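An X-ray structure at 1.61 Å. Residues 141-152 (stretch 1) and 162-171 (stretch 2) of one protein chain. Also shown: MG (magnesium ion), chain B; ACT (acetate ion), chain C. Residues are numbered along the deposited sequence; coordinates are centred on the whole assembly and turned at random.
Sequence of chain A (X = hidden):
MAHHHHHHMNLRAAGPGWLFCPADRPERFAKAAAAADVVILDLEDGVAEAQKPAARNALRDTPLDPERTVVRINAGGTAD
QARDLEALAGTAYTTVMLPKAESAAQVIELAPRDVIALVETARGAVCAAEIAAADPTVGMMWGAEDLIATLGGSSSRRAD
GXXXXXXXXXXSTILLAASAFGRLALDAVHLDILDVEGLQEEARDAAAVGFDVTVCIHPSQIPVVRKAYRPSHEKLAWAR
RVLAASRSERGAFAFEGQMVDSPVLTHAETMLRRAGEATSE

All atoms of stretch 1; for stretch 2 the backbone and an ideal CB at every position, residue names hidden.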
ATOM      1  N   MET A 141      13.835   6.184  -6.261  1.00 19.57           N
ATOM      2  CA  MET A 141      14.326   4.817  -6.183  1.00 18.17           C
ATOM      3  C   MET A 141      13.911   4.243  -4.837  1.00 17.84           C
ATOM      4  O   MET A 141      13.602   4.979  -3.895  1.00 18.79           O
ATOM      5  CB  MET A 141      15.859   4.780  -6.346  1.00 16.64           C
ATOM      6  CG  MET A 141      16.460   3.396  -6.498  1.00 19.96           C
ATOM      7  SD  MET A 141      18.250   3.566  -6.621  1.00 23.86           S
ATOM      8  CE  MET A 141      18.715   1.850  -6.388  1.00 26.99           C
ATOM      9  N   TRP A 142      13.918   2.916  -4.726  1.00 19.94           N
ATOM     10  CA  TRP A 142      13.722   2.307  -3.425  1.00 19.79           C
ATOM     11  C   TRP A 142      14.830   1.297  -3.169  1.00 19.41           C
ATOM     12  O   TRP A 142      15.521   0.849  -4.090  1.00 20.24           O
ATOM     13  CB  TRP A 142      12.328   1.665  -3.295  1.00 18.91           C
ATOM     14  CG  TRP A 142      12.157   0.398  -4.075  1.00 16.70           C
ATOM     15  CD1 TRP A 142      12.074   0.266  -5.430  1.00 18.60           C
ATOM     16  CD2 TRP A 142      12.040  -0.913  -3.531  1.00 18.57           C
ATOM     17  NE1 TRP A 142      11.914  -1.063  -5.770  1.00 19.98           N
ATOM     18  CE2 TRP A 142      11.893  -1.809  -4.619  1.00 20.23           C
ATOM     19  CE3 TRP A 142      12.038  -1.422  -2.227  1.00 19.69           C
ATOM     20  CZ2 TRP A 142      11.760  -3.183  -4.445  1.00 20.94           C
ATOM     21  CZ3 TRP A 142      11.895  -2.795  -2.049  1.00 19.08           C
ATOM     22  CH2 TRP A 142      11.755  -3.662  -3.156  1.00 22.63           C
ATOM     23  N   GLY A 143      15.043   0.995  -1.889  1.00 17.05           N
ATOM     24  CA  GLY A 143      16.098   0.065  -1.511  1.00 21.38           C
ATOM     25  C   GLY A 143      15.631  -0.946  -0.485  1.00 21.27           C
ATOM     26  O   GLY A 143      15.312  -0.578   0.649  1.00 22.54           O
ATOM     27  N   ALA A 144      15.604  -2.224  -0.858  1.00 20.69           N
ATOM     28  CA  ALA A 144      14.957  -3.214  -0.001  1.00 20.06           C
ATOM     29  C   ALA A 144      15.808  -3.549   1.224  1.00 22.52           C
ATOM     30  O   ALA A 144      15.271  -3.765   2.317  1.00 24.45           O
ATOM     31  CB  ALA A 144      14.650  -4.478  -0.809  1.00 19.34           C
ATOM     32  N   GLU A 145      17.133  -3.618   1.071  1.00 22.19           N
ATOM     33  CA  GLU A 145      17.943  -4.115   2.182  1.00 24.12           C
ATOM     34  C   GLU A 145      18.021  -3.107   3.324  1.00 21.99           C
ATOM     35  O   GLU A 145      17.898  -3.490   4.495  1.00 23.84           O
ATOM     36  CB  GLU A 145      19.334  -4.503   1.695  1.00 25.73           C
ATOM     37  CG  GLU A 145      19.308  -5.772   0.868  1.00 39.37           C
ATOM     38  CD  GLU A 145      18.788  -5.544  -0.543  1.00 52.70           C
ATOM     39  OE1 GLU A 145      18.784  -4.374  -1.000  1.00 55.94           O
ATOM     40  OE2 GLU A 145      18.386  -6.539  -1.191  1.00 55.91           O
ATOM     41  N   ASP A 146      18.252  -1.823   3.015  1.00 21.16           N
ATOM     42  CA  ASP A 146      18.228  -0.805   4.069  1.00 20.56           C
ATOM     43  C   ASP A 146      16.826  -0.643   4.653  1.00 20.86           C
ATOM     44  O   ASP A 146      16.684  -0.357   5.852  1.00 21.76           O
ATOM     45  CB  ASP A 146      18.743   0.548   3.549  1.00 22.98           C
ATOM     46  CG  ASP A 146      20.246   0.741   3.773  1.00 26.73           C
ATOM     47  OD1 ASP A 146      20.739   0.406   4.874  1.00 30.38           O
ATOM     48  OD2 ASP A 146      20.936   1.247   2.849  1.00 23.31           O
ATOM     49  N   LEU A 147      15.785  -0.830   3.838  1.00 20.79           N
ATOM     50  CA  LEU A 147      14.426  -0.794   4.376  1.00 18.96           C
ATOM     51  C   LEU A 147      14.268  -1.830   5.481  1.00 21.64           C
ATOM     52  O   LEU A 147      13.878  -1.504   6.608  1.00 19.50           O
ATOM     53  CB  LEU A 147      13.407  -1.021   3.259  1.00 20.48           C
ATOM     54  CG  LEU A 147      11.958  -1.164   3.732  1.00 21.94           C
ATOM     55  CD1 LEU A 147      11.455   0.148   4.297  1.00 17.32           C
ATOM     56  CD2 LEU A 147      11.054  -1.672   2.607  1.00 24.07           C
ATOM     57  N   ILE A 148      14.616  -3.084   5.188  1.00 19.75           N
ATOM     58  CA  ILE A 148      14.472  -4.142   6.181  1.00 18.62           C
ATOM     59  C   ILE A 148      15.406  -3.910   7.357  1.00 20.01           C
ATOM     60  O   ILE A 148      15.049  -4.172   8.512  1.00 22.81           O
ATOM     61  CB  ILE A 148      14.722  -5.515   5.529  1.00 24.58           C
ATOM     62  CG1 ILE A 148      13.628  -5.814   4.505  1.00 26.74           C
ATOM     63  CG2 ILE A 148      14.876  -6.621   6.605  1.00 24.74           C
ATOM     64  CD1 ILE A 148      12.266  -6.016   5.095  1.00 28.09           C
ATOM     65  N   ALA A 149      16.631  -3.448   7.086  1.00 21.79           N
ATOM     66  CA  ALA A 149      17.576  -3.238   8.178  1.00 24.30           C
ATOM     67  C   ALA A 149      17.037  -2.206   9.161  1.00 22.91           C
ATOM     68  O   ALA A 149      17.037  -2.430  10.377  1.00 23.71           O
ATOM     69  CB  ALA A 149      18.928  -2.790   7.629  1.00 26.96           C
ATOM     70  N   THR A 150      16.568  -1.070   8.646  1.00 23.19           N
ATOM     71  CA  THR A 150      16.101  -0.003   9.521  1.00 22.53           C
ATOM     72  C   THR A 150      14.746  -0.314  10.139  1.00 23.32           C
ATOM     73  O   THR A 150      14.428   0.227  11.203  1.00 23.87           O
ATOM     74  CB  THR A 150      16.064   1.330   8.760  1.00 23.93           C
ATOM     75  OG1 THR A 150      15.216   1.224   7.609  1.00 20.58           O
ATOM     76  CG2 THR A 150      17.471   1.720   8.297  1.00 25.73           C
ATOM     77  N   LEU A 151      13.948  -1.186   9.513  1.00 20.36           N
ATOM     78  CA  LEU A 151      12.750  -1.702  10.171  1.00 21.51           C
ATOM     79  C   LEU A 151      13.083  -2.580  11.369  1.00 24.19           C
ATOM     80  O   LEU A 151      12.240  -2.747  12.252  1.00 27.19           O
ATOM     81  CB  LEU A 151      11.891  -2.507   9.179  1.00 20.81           C
ATOM     82  CG  LEU A 151      11.124  -1.707   8.121  1.00 19.24           C
ATOM     83  CD1 LEU A 151      10.515  -2.636   7.057  1.00 19.15           C
ATOM     84  CD2 LEU A 151      10.024  -0.858   8.750  1.00 25.12           C
ATOM     85  N   GLY A 152      14.293  -3.133  11.427  1.00 24.47           N
ATOM     86  CA  GLY A 152      14.664  -4.079  12.458  1.00 26.01           C
ATOM     87  C   GLY A 152      14.547  -5.534  12.065  1.00 21.29           C
ATOM     88  O   GLY A 152      14.590  -6.397  12.945  1.00 25.15           O
ATOM     89  N   UNK A 162      11.348 -14.299  -3.776  1.00 31.07           N
ATOM     90  CA  UNK A 162      10.341 -13.264  -3.926  1.00 32.47           C
ATOM     91  C   UNK A 162      10.462 -12.264  -2.786  1.00 27.81           C
ATOM     92  O   UNK A 162      10.808 -12.620  -1.654  1.00 26.09           O
ATOM     93  CB  UNK A 162       8.937 -13.871  -3.968  1.00 32.47           C
ATOM     94  N   UNK A 163      10.193 -10.999  -3.102  1.00 25.92           N
ATOM     95  CA  UNK A 163      10.193  -9.963  -2.082  1.00 23.83           C
ATOM     96  C   UNK A 163       9.160 -10.274  -1.004  1.00 23.30           C
ATOM     97  O   UNK A 163       8.071 -10.781  -1.285  1.00 25.13           O
ATOM     98  CB  UNK A 163       9.916  -8.595  -2.708  1.00 23.83           C
ATOM     99  N   UNK A 164       9.501  -9.944   0.246  1.00 24.14           N
ATOM    100  CA  UNK A 164       8.498  -9.987   1.301  1.00 22.26           C
ATOM    101  C   UNK A 164       7.520  -8.823   1.116  1.00 22.86           C
ATOM    102  O   UNK A 164       7.776  -7.882   0.366  1.00 22.25           O
ATOM    103  CB  UNK A 164       9.156  -9.932   2.681  1.00 22.26           C
ATOM    104  N   UNK A 165       6.382  -8.899   1.814  1.00 22.17           N
ATOM    105  CA  UNK A 165       5.261  -8.012   1.499  1.00 20.43           C
ATOM    106  C   UNK A 165       5.591  -6.539   1.730  1.00 22.65           C
ATOM    107  O   UNK A 165       5.215  -5.684   0.912  1.00 20.94           O
ATOM    108  CB  UNK A 165       4.042  -8.399   2.338  1.00 20.43           C
ATOM    109  N   UNK A 166       6.262  -6.201   2.843  1.00 19.96           N
ATOM    110  CA  UNK A 166       6.531  -4.779   3.081  1.00 21.27           C
ATOM    111  C   UNK A 166       7.447  -4.220   2.001  1.00 20.81           C
ATOM    112  O   UNK A 166       7.325  -3.046   1.616  1.00 18.58           O
ATOM    113  CB  UNK A 166       7.157  -4.571   4.462  1.00 21.27           C
ATOM    114  N   UNK A 167       8.333  -5.056   1.447  1.00 20.33           N
ATOM    115  CA  UNK A 167       9.168  -4.615   0.333  1.00 19.85           C
ATOM    116  C   UNK A 167       8.333  -4.380  -0.922  1.00 19.28           C
ATOM    117  O   UNK A 167       8.495  -3.362  -1.609  1.00 20.21           O
ATOM    118  CB  UNK A 167      10.264  -5.644   0.050  1.00 19.85           C
ATOM    119  N   UNK A 168       7.438  -5.314  -1.241  1.00 20.33           N
ATOM    120  CA  UNK A 168       6.531  -5.109  -2.366  1.00 19.26           C
ATOM    121  C   UNK A 168       5.701  -3.849  -2.177  1.00 22.32           C
ATOM    122  O   UNK A 168       5.449  -3.111  -3.137  1.00 19.77           O
ATOM    123  CB  UNK A 168       5.614  -6.321  -2.541  1.00 19.26           C
ATOM    124  N   UNK A 169       5.278  -3.582  -0.940  1.00 19.24           N
ATOM    125  CA  UNK A 169       4.447  -2.414  -0.656  1.00 18.90           C
ATOM    126  C   UNK A 169       5.207  -1.121  -0.935  1.00 19.35           C
ATOM    127  O   UNK A 169       4.680  -0.193  -1.566  1.00 23.15           O
ATOM    128  CB  UNK A 169       3.969  -2.440   0.797  1.00 18.90           C
ATOM    129  N   UNK A 170       6.460  -1.045  -0.478  1.00 15.81           N
ATOM    130  CA  UNK A 170       7.269   0.159  -0.702  1.00 17.39           C
ATOM    131  C   UNK A 170       7.615   0.317  -2.180  1.00 20.38           C
ATOM    132  O   UNK A 170       7.642   1.440  -2.713  1.00 18.08           O
ATOM    133  CB  UNK A 170       8.550   0.106   0.133  1.00 17.39           C
ATOM    134  N   UNK A 171       7.880  -0.800  -2.871  1.00 19.10           N
ATOM    135  CA  UNK A 171       8.115  -0.756  -4.316  1.00 18.90           C
ATOM    136  C   UNK A 171       6.967  -0.072  -5.056  1.00 17.06           C
ATOM    137  O   UNK A 171       7.184   0.841  -5.860  1.00 18.49           O
ATOM    138  CB  UNK A 171       8.313  -2.172  -4.861  1.00 18.90           C
TER
HETATM  139 MG    MG B 301      20.883   1.379   0.803  1.00 20.88          MG
HETATM  140  C   ACT C 302       5.779  -9.348   5.102  1.00 32.66           C
HETATM  141  O   ACT C 302       6.056 -10.299   4.292  1.00 24.36           O
HETATM  142  OXT ACT C 302       5.892  -8.080   4.935  1.00 24.63           O
HETATM  143  CH3 ACT C 302       5.204  -9.774   6.511  1.00 27.58           C

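Position 162 lies in an extended segment (phi/psi -69/145°), and its CB has nothing of stretch 1 within 5.5 Å. Almost any residue would serve; the deposited one is Ala162. Position 163 is also extended, but its CB points toward stretch 1 and stands 5.3 Å from Trp142 CH2, with Ala144 beyond. That gap is too wide for a small side chain to close, so a long apolar or aromatic residue suits it, such as leucine, methionine, phenylalanine or tyrosine. The residue is Tyr163. Its ring presents a face to the edge of Trp142, in an edge-to-face pair with centroids 5.0 Å apart and planes at 63°; the closest atoms are Tyr163 CZ and Trp142 CH2, at 3.6 Å. Tyr163 CE1 also packs on Ala144 CB at 3.8 Å.

Position 164 precedes the helix as its N-cap, where serine, threonine, asparagine or aspartate is common. Its CB points sideways, without a neighbour in stretch 1, and lies near the acetate, so a polar or basic side chain is also reasonable. It is Arg164, whose guanidinium is hydrogen-bonded elsewhere in the structure. Position 165 opens the helix out of reach of stretch 1, and an acidic residue suits a first turn. Asp165 fits this, and its backbone N donates to acetate O at 2.9 Å.

At position 166 the CB points toward stretch 1, 4.7 Å from Leu151 CD1, 5.2 Å from Leu147 CD2 and 5.3 Å from Ile148 CD1. This wholly aliphatic surface calls for valine, isoleucine or leucine. Val166 supplies CG1, which lies 3.9 Å from both Ile148 CD1 and Leu151 CD1, while its backbone N donates to acetate OXT at 2.8 Å.

Position 167 is tighter. Its CA is 6.0 Å from Ala144 CA, and its CB, though directed sideways, is already 3.9 Å from Trp142 CZ3 and 4.6 Å from Ala144 CB. A small residue, alanine, glycine or serine, is favoured. Ala167 packs its methyl on the indole, CB lying 3.9 Å from Trp142 CZ3, and its backbone comes closer still, with O 3.5 Å from Trp142 CZ3.

Position 168 points away and 169 sideways, neither with stretch 1 near its CB, so polar residues are natural at both. They are Arg168 and His169.

Position 170 again points toward stretch 1, with its CB 3.9 Å from Leu147 CD2 and 4.5 Å from Trp142 CE3. A compact branched aliphatic side chain would fill the space between them. Val170, in the t rotamer, does so: CG2 reaches Leu147 CD2 at 3.6 Å and CG1 lies 4.2 Å from Trp142 CE3.

At position 171 the CB points sideways yet sits 3.6 Å from Trp142 CE2, over the indole. An unbranched chain, such as lysine, arginine, glutamine or methionine, would suit. Arg171 is extended, all its chi angles near 180°. Its CB makes a CH-pi contact 3.9 Å from the centroid of the Trp142 six-membered ring, and CG lies 3.5 Å from Trp142 NE1. No hydrogen bond joins the stretches.

Stretch 2 (162-171) AYRDVARHVR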
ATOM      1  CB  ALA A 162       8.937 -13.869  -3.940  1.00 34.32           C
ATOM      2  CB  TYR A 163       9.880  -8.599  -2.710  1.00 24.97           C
ATOM      3  CG  TYR A 163      11.065  -7.908  -3.349  1.00 28.54           C
ATOM      4  CD1 TYR A 163      12.243  -7.708  -2.640  1.00 24.57           C
ATOM      5  CD2 TYR A 163      11.004  -7.461  -4.667  1.00 26.78           C
ATOM      6  CE1 TYR A 163      13.333  -7.066  -3.226  1.00 27.10           C
ATOM      7  CE2 TYR A 163      12.088  -6.819  -5.264  1.00 24.34           C
ATOM      8  CZ  TYR A 163      13.248  -6.629  -4.538  1.00 27.45           C
ATOM      9  OH  TYR A 163      14.327  -5.992  -5.124  1.00 29.20           O
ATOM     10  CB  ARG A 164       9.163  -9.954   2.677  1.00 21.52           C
ATOM     11  CG  ARG A 164      10.011 -11.213   2.954  1.00 24.73           C
ATOM     12  CD  ARG A 164      10.743 -11.149   4.287  1.00 24.68           C
ATOM     13  NE  ARG A 164      11.618 -12.322   4.452  1.00 23.78           N
ATOM     14  CZ  ARG A 164      11.203 -13.533   4.805  1.00 27.69           C
ATOM     15  NH1 ARG A 164       9.915 -13.773   5.052  1.00 27.78           N
ATOM     16  NH2 ARG A 164      12.080 -14.527   4.909  1.00 30.45           N
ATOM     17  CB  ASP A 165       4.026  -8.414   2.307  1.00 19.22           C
ATOM     18  CG  ASP A 165       3.309  -9.626   1.725  1.00 30.33           C
ATOM     19  OD1 ASP A 165       3.730 -10.118   0.648  1.00 25.40           O
ATOM     20  OD2 ASP A 165       2.318 -10.083   2.344  1.00 30.36           O
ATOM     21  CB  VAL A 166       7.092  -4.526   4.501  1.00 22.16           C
ATOM     22  CG1 VAL A 166       8.544  -4.999   4.631  1.00 25.11           C
ATOM     23  CG2 VAL A 166       6.970  -3.029   4.849  1.00 20.57           C
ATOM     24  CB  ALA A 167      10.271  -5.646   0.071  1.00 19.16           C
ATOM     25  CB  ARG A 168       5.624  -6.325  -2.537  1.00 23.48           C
ATOM     26  CG  ARG A 168       6.405  -7.600  -2.786  1.00 20.35           C
ATOM     27  CD  ARG A 168       5.531  -8.828  -2.535  1.00 32.83           C
ATOM     28  NE  ARG A 168       4.669  -9.159  -3.660  1.00 45.16           N
ATOM     29  CZ  ARG A 168       4.807 -10.256  -4.404  1.00 54.92           C
ATOM     30  NH1 ARG A 168       5.775 -11.124  -4.136  1.00 62.47           N
ATOM     31  NH2 ARG A 168       3.975 -10.490  -5.413  1.00 48.07           N
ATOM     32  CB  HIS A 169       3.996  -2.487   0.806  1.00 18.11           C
ATOM     33  CG  HIS A 169       2.964  -1.471   1.203  1.00 17.48           C
ATOM     34  ND1 HIS A 169       1.621  -1.767   1.260  1.00 21.47           N
ATOM     35  CD2 HIS A 169       3.091  -0.199   1.645  1.00 18.80           C
ATOM     36  CE1 HIS A 169       0.958  -0.707   1.692  1.00 21.22           C
ATOM     37  NE2 HIS A 169       1.826   0.259   1.934  1.00 19.52           N
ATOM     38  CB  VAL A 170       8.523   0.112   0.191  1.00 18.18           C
ATOM     39  CG1 VAL A 170       9.521   1.216  -0.188  1.00 17.58           C
ATOM     40  CG2 VAL A 170       8.118   0.217   1.673  1.00 17.74           C
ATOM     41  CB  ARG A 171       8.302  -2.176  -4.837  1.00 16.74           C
ATOM     42  CG  ARG A 171       8.728  -2.279  -6.293  1.00 16.51           C
ATOM     43  CD  ARG A 171       8.817  -3.764  -6.625  1.00 18.60           C
ATOM     44  NE  ARG A 171       9.541  -4.051  -7.853  1.00 22.72           N
ATOM     45  CZ  ARG A 171       9.549  -5.253  -8.429  1.00 32.70           C
ATOM     46  NH1 ARG A 171       8.839  -6.245  -7.892  1.00 27.00           N
ATOM     47  NH2 ARG A 171      10.252  -5.464  -9.541  1.00 28.62           N
TER
HETATM   48  O   HOH W   1      19.813  -0.513   0.619  1.00 22.31           O
HETATM   49  O   HOH W   2      22.789   0.462   0.942  1.00 22.15           O
HETATM   50  O   HOH W   3      21.775   3.263   0.934  1.00 22.66           O
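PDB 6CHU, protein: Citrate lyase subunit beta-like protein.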